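Local coordinates for SMI1/KNR4 family protein (Pseudomonas syringae pv. tomato, PDB 2PAG), which is of unknown function but binds calcium ions and belongs to the SMI1/KNR4 (SUKH) family, at residues Q7-N12 and S50-G55. Sequence-based numbering, arbitrary orientation.
Sequences QLREAN and SDVVYG
Val-52 packs against Leu-8 and Arg-9 in the C-terminal part of helix 2-11. The contact joins this part of the helix to the extended loop that follows helix 40-49 in this SMI1/KNR4 (SUKH) fold. The tight part centres on Val-52, which is buried. Val-52 CG1 lies 3.6 Å from Leu-8 O, while Val-52 CG2 turns to the Arg-9 side and meets Arg-9 CD at 4.1 Å. Leu-8 CD2 touches Val-52 CG1 more loosely, at 4.4 Å. Trp-132 of helix 124-132 packs on both Leu-8 and Val-52 and so ties a third element to this joint.

The outer side is polar and more open. Arg-9 points its CB away from the loop, but its chain bends at chi2 and chi3 and brings the guanidinium back to Asp-51. The two side chains cross at about a right angle, and their flat groups are 36° apart. Arg-9 NH1 and Asp-51 OD1 form a salt bridge at 2.5 Å, a short distance whose exact value is doubtful. The Arg-9 NH2 to Asp-51 OD2 hydrogen bond is weak. Arg-9 NH1 also bonds Thr-48 O, which links Arg-9 to helix 40-49.

At the far end of the contact, the ring of Tyr-54 meets Ala-11. Ala-11 CB is 3.7 Å from Tyr-54 CD1, and Ala-11 O sits at the ring edge. The side chain of Asn-12 bonds the backbone of the loop. Its CG is anti to the backbone N (chi1 179°), and Asn-12 OD1 takes the N-H of Val-53 N in the carbonyl plane, at 2.9 Å and an N-H...O angle of 161°.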
loop_
_atom_site.group_PDB
_atom_site.type_symbol
_atom_site.label_atom_id
_atom_site.label_comp_id
_atom_site.label_asym_id
_atom_site.label_seq_id
_atom_site.Cartn_x
_atom_site.Cartn_y
_atom_site.Cartn_z
ATOM N N GLN A 7 -5.167 5.687 -15.063
ATOM C CA GLN A 7 -5.497 4.299 -15.345
ATOM C C GLN A 7 -6.196 3.660 -14.148
ATOM O O GLN A 7 -7.214 2.988 -14.295
ATOM C CB GLN A 7 -4.223 3.517 -15.679
ATOM C CG GLN A 7 -4.467 2.202 -16.400
ATOM C CD GLN A 7 -3.187 1.416 -16.626
ATOM O OE1 GLN A 7 -2.139 1.988 -16.933
ATOM N NE2 GLN A 7 -3.268 0.096 -16.484
ATOM N N LEU A 8 -5.647 3.867 -12.957
ATOM C CA LEU A 8 -6.247 3.298 -11.757
ATOM C C LEU A 8 -7.602 3.919 -11.437
ATOM O O LEU A 8 -8.575 3.205 -11.175
ATOM C CB LEU A 8 -5.311 3.473 -10.558
ATOM C CG LEU A 8 -4.200 2.439 -10.387
ATOM C CD1 LEU A 8 -3.260 2.900 -9.285
ATOM C CD2 LEU A 8 -4.807 1.079 -10.056
ATOM N N ARG A 9 -7.667 5.246 -11.473
ATOM C CA ARG A 9 -8.901 5.956 -11.162
ATOM C C ARG A 9 -10.044 5.548 -12.079
ATOM O O ARG A 9 -11.164 5.328 -11.623
ATOM C CB ARG A 9 -8.690 7.467 -11.276
ATOM C CG ARG A 9 -7.548 8.019 -10.441
ATOM C CD ARG A 9 -7.814 7.891 -8.968
ATOM N NE ARG A 9 -9.120 8.426 -8.588
ATOM C CZ ARG A 9 -9.475 8.676 -7.332
ATOM N NH1 ARG A 9 -8.618 8.449 -6.346
ATOM N NH2 ARG A 9 -10.693 9.128 -7.057
ATOM N N GLU A 10 -9.762 5.447 -13.372
ATOM C CA GLU A 10 -10.789 5.086 -14.337
ATOM C C GLU A 10 -11.145 3.597 -14.317
ATOM O O GLU A 10 -12.200 3.198 -14.820
ATOM C CB GLU A 10 -10.351 5.543 -15.736
ATOM C CG GLU A 10 -10.306 7.065 -15.845
ATOM C CD GLU A 10 -9.961 7.590 -17.234
ATOM O OE1 GLU A 10 -9.898 6.794 -18.194
ATOM O OE2 GLU A 10 -9.760 8.820 -17.350
ATOM N N ALA A 11 -10.283 2.780 -13.717
ATOM C CA ALA A 11 -10.545 1.348 -13.639
ATOM C C ALA A 11 -11.242 0.999 -12.330
ATOM O O ALA A 11 -11.635 -0.155 -12.118
ATOM C CB ALA A 11 -9.244 0.564 -13.756
ATOM N N ASN A 12 -11.396 1.999 -11.461
ATOM C CA ASN A 12 -12.029 1.800 -10.159
ATOM C C ASN A 12 -13.354 1.062 -10.255
ATOM O O ASN A 12 -14.238 1.446 -11.025
ATOM C CB ASN A 12 -12.269 3.134 -9.451
ATOM C CG ASN A 12 -12.956 2.953 -8.110
ATOM O OD1 ASN A 12 -12.389 2.366 -7.190
ATOM N ND2 ASN A 12 -14.190 3.442 -7.999
ATOM N N SER A 50 -5.497 5.509 -3.013
ATOM C CA SER A 50 -5.874 4.518 -2.005
ATOM C C SER A 50 -7.382 4.338 -1.818
ATOM O O SER A 50 -7.815 3.563 -0.957
ATOM C CB SER A 50 -5.184 4.790 -0.653
ATOM O OG SER A 50 -5.632 5.971 -0.009
ATOM N N ASP A 51 -8.181 5.046 -2.615
ATOM C CA ASP A 51 -9.633 4.885 -2.546
ATOM C C ASP A 51 -10.079 4.000 -3.710
ATOM O O ASP A 51 -11.273 3.761 -3.912
ATOM C CB ASP A 51 -10.337 6.247 -2.616
ATOM C CG ASP A 51 -10.085 6.976 -3.923
ATOM O OD1 ASP A 51 -8.986 6.822 -4.492
ATOM O OD2 ASP A 51 -10.985 7.725 -4.375
ATOM N N VAL A 52 -9.107 3.496 -4.461
ATOM C CA VAL A 52 -9.382 2.650 -5.614
ATOM C C VAL A 52 -9.544 1.160 -5.308
ATOM O O VAL A 52 -8.816 0.575 -4.484
ATOM C CB VAL A 52 -8.277 2.825 -6.697
ATOM C CG1 VAL A 52 -8.476 1.827 -7.826
ATOM C CG2 VAL A 52 -8.312 4.248 -7.240
ATOM N N VAL A 53 -10.531 0.564 -5.972
ATOM C CA VAL A 53 -10.828 -0.856 -5.853
ATOM C C VAL A 53 -10.597 -1.438 -7.245
ATOM O O VAL A 53 -11.207 -0.979 -8.216
ATOM C CB VAL A 53 -12.297 -1.075 -5.434
ATOM C CG1 VAL A 53 -12.595 -2.558 -5.331
ATOM C CG2 VAL A 53 -12.566 -0.373 -4.107
ATOM N N TYR A 54 -9.703 -2.420 -7.350
ATOM C CA TYR A 54 -9.409 -3.036 -8.642
ATOM C C TYR A 54 -8.702 -4.387 -8.567
ATOM O O TYR A 54 -7.838 -4.609 -7.715
ATOM C CB TYR A 54 -8.533 -2.120 -9.501
ATOM C CG TYR A 54 -8.189 -2.752 -10.832
ATOM C CD1 TYR A 54 -9.080 -2.685 -11.902
ATOM C CD2 TYR A 54 -7.016 -3.488 -10.995
ATOM C CE1 TYR A 54 -8.815 -3.341 -13.099
ATOM C CE2 TYR A 54 -6.743 -4.149 -12.188
ATOM C CZ TYR A 54 -7.647 -4.072 -13.235
ATOM O OH TYR A 54 -7.391 -4.730 -14.416
ATOM N N GLY A 55 -9.072 -5.272 -9.486
ATOM C CA GLY A 55 -8.444 -6.576 -9.576
ATOM C C GLY A 55 -8.562 -7.513 -8.395
ATOM O O GLY A 55 -9.568 -7.517 -7.683
#